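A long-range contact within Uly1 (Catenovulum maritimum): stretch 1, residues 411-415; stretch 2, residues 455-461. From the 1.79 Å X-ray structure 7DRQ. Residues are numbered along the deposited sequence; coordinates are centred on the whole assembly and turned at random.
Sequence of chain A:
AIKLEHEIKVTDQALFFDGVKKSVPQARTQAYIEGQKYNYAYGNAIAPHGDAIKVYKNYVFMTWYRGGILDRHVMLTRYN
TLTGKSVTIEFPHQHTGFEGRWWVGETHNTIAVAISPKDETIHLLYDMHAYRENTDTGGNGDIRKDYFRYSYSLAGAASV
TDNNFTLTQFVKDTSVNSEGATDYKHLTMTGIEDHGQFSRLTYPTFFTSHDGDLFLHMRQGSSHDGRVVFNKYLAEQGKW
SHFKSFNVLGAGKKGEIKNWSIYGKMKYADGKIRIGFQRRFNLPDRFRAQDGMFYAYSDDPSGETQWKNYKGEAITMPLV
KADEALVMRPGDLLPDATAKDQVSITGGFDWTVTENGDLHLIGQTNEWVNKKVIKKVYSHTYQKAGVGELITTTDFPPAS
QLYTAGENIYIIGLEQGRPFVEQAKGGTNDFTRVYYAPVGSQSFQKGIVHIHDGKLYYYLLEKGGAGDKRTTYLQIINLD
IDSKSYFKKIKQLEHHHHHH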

# COMPACT_ATOMS: atom_id res chain seq x y z
N ILE A 411 12.89 11.96 -2.18
CA ILE A 411 11.96 12.18 -1.09
C ILE A 411 10.90 13.14 -1.61
O ILE A 411 11.24 14.17 -2.20
CB ILE A 411 12.66 12.75 0.15
CG1 ILE A 411 13.63 11.73 0.75
CG2 ILE A 411 11.63 13.20 1.19
CD1 ILE A 411 14.69 12.38 1.63
N ILE A 412 9.63 12.79 -1.44
CA ILE A 412 8.52 13.59 -1.95
C ILE A 412 7.52 13.76 -0.82
O ILE A 412 7.11 12.78 -0.19
CB ILE A 412 7.86 12.93 -3.18
CG1 ILE A 412 8.87 12.78 -4.31
CG2 ILE A 412 6.62 13.73 -3.62
CD1 ILE A 412 8.44 11.77 -5.38
N GLY A 413 7.13 15.00 -0.56
CA GLY A 413 6.28 15.22 0.58
C GLY A 413 5.63 16.58 0.55
O GLY A 413 5.66 17.28 -0.47
N LEU A 414 5.04 16.94 1.68
CA LEU A 414 4.36 18.21 1.85
C LEU A 414 5.09 18.99 2.93
O LEU A 414 5.35 18.47 4.01
CB LEU A 414 2.90 18.01 2.23
CG LEU A 414 2.12 17.17 1.22
CD1 LEU A 414 0.72 16.78 1.72
CD2 LEU A 414 2.01 17.92 -0.11
N GLU A 415 5.44 20.24 2.62
CA GLU A 415 6.04 21.13 3.59
C GLU A 415 5.18 22.38 3.65
O GLU A 415 4.99 23.04 2.62
CB GLU A 415 7.48 21.48 3.21
CG GLU A 415 8.23 22.29 4.26
CD GLU A 415 9.71 22.33 3.99
OE1 GLU A 415 10.41 21.35 4.33
OE2 GLU A 415 10.17 23.33 3.40
N LYS A 455 7.61 10.79 -14.60
CA LYS A 455 6.75 11.82 -14.02
C LYS A 455 6.21 11.37 -12.67
O LYS A 455 6.04 10.17 -12.42
CB LYS A 455 5.59 12.18 -14.96
CG LYS A 455 6.07 12.71 -16.32
CD LYS A 455 4.93 13.27 -17.14
CE LYS A 455 5.44 13.82 -18.47
NZ LYS A 455 4.36 14.53 -19.20
N LEU A 456 5.95 12.36 -11.82
CA LEU A 456 5.37 12.18 -10.50
C LEU A 456 3.88 12.48 -10.58
O LEU A 456 3.48 13.58 -10.98
CB LEU A 456 6.06 13.09 -9.48
CG LEU A 456 5.29 13.55 -8.22
CD1 LEU A 456 4.93 12.36 -7.36
CD2 LEU A 456 6.10 14.57 -7.39
N TYR A 457 3.06 11.49 -10.25
CA TYR A 457 1.61 11.63 -10.16
C TYR A 457 1.28 11.72 -8.69
O TYR A 457 1.42 10.73 -7.95
CB TYR A 457 0.91 10.45 -10.84
CG TYR A 457 1.15 10.45 -12.34
CD1 TYR A 457 2.36 9.99 -12.86
CD2 TYR A 457 0.19 10.94 -13.22
CE1 TYR A 457 2.60 10.01 -14.23
CE2 TYR A 457 0.43 10.98 -14.60
CZ TYR A 457 1.63 10.51 -15.09
OH TYR A 457 1.87 10.54 -16.45
N TYR A 458 0.90 12.91 -8.23
CA TYR A 458 0.68 13.18 -6.81
C TYR A 458 -0.81 13.30 -6.58
O TYR A 458 -1.45 14.23 -7.09
CB TYR A 458 1.41 14.45 -6.38
CG TYR A 458 1.90 14.46 -4.95
CD1 TYR A 458 1.58 13.43 -4.07
CD2 TYR A 458 2.67 15.53 -4.47
CE1 TYR A 458 2.05 13.45 -2.77
CE2 TYR A 458 3.13 15.55 -3.18
CZ TYR A 458 2.81 14.52 -2.33
OH TYR A 458 3.29 14.58 -1.04
N TYR A 459 -1.36 12.37 -5.82
CA TYR A 459 -2.79 12.26 -5.56
C TYR A 459 -3.01 12.82 -4.17
O TYR A 459 -2.53 12.25 -3.18
CB TYR A 459 -3.20 10.79 -5.70
CG TYR A 459 -4.67 10.44 -5.63
CD1 TYR A 459 -5.66 11.41 -5.62
CD2 TYR A 459 -5.05 9.10 -5.57
CE1 TYR A 459 -7.02 11.05 -5.56
CE2 TYR A 459 -6.38 8.74 -5.51
CZ TYR A 459 -7.36 9.70 -5.49
OH TYR A 459 -8.68 9.28 -5.42
N LEU A 460 -3.71 13.95 -4.08
CA LEU A 460 -3.59 14.83 -2.92
C LEU A 460 -4.95 15.16 -2.30
O LEU A 460 -5.92 15.38 -3.02
CB LEU A 460 -2.91 16.14 -3.34
CG LEU A 460 -1.45 16.02 -3.75
CD1 LEU A 460 -1.07 17.14 -4.72
CD2 LEU A 460 -0.54 16.04 -2.51
N LEU A 461 -4.99 15.21 -0.97
CA LEU A 461 -6.14 15.69 -0.22
C LEU A 461 -5.92 17.16 0.14
O LEU A 461 -4.92 17.50 0.78
CB LEU A 461 -6.34 14.87 1.05
CG LEU A 461 -7.40 15.35 2.06
CD1 LEU A 461 -8.78 15.20 1.49
CD2 LEU A 461 -7.29 14.54 3.36

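A tyrosine hydroxyl reaches across an otherwise apolar contact and comes to rest against a glycine backbone: Tyr-458 OH lies 3.5 Å from Gly-413 CA, and no hydrogen bond joins the two stretches anywhere. Stretch 1 and stretch 2 are both strands, but they are not neighbours in one sheet. Their axes come no nearer than 10.1 Å and their N-to-C directions differ by 35°, so the gap is filled by side chains and the contact is one of packing. The nearest CA atoms tell the same story: Ile-412 CA is 9.2 Å from Leu-456 CA, and Leu-414 CA is 9.9 Å from Leu-460 CA.

From stretch 2, alternate residues Leu-456, Tyr-458 and Leu-460 direct their CA-to-CB bonds toward stretch 1, as the alternation of a strand requires; the intervening Tyr-457 and Tyr-459 are out of reach. Tyr-458 is the centre of the arrangement, touching three consecutive residues of stretch 1. Its chi1 of -149° lies between the usual wells, and its chi2 is -6°. Ile-412 CG2 packs over one face of the ring, 4.0 Å from Tyr-458 CE2, while Gly-413 O sits at the ring edge, near its plane. Leu-414 approaches obliquely, with Leu-414 CD2 4.0 Å from Tyr-458 CE2 and Leu-414 CG 3.6 Å from Tyr-458 OH.

Gly-413 has no side chain, and a CB built there would point away from stretch 2, 4.8 Å from Tyr-458 OH. The hydroxyl meets the main chain here, at Gly-413 CA; because a CB would point away, the geometry does not show that the contact depends on the missing side chain.

Ile-412 points toward stretch 2 and uses the same methyl for two partners: besides the ring, Ile-412 CG2 touches Leu-456 CD2 at 3.9 Å. Its chi1 of -61° (m) and chi2 of 162° (t) accompany this placement, while Leu-456 adopts t and p for chi1 and chi2. At the other end of the contact, Leu-414 starts out sideways from its CA, yet the end of its side chain comes nearer to stretch 2. Leu-414 CD2 thereby also meets Leu-460 CD2 at 4.0 Å, linking the tyrosine ring to the next inward-pointing leucine.

Ile-411 and Glu-415, the ends of stretch 1, take no part; both carboxylate oxygens of Glu-415 are hydrogen-bonded elsewhere in the structure. The interface is small, burying 242 Å² summed over both sides, with Ile-412 and Tyr-458 each contributing 65 Å².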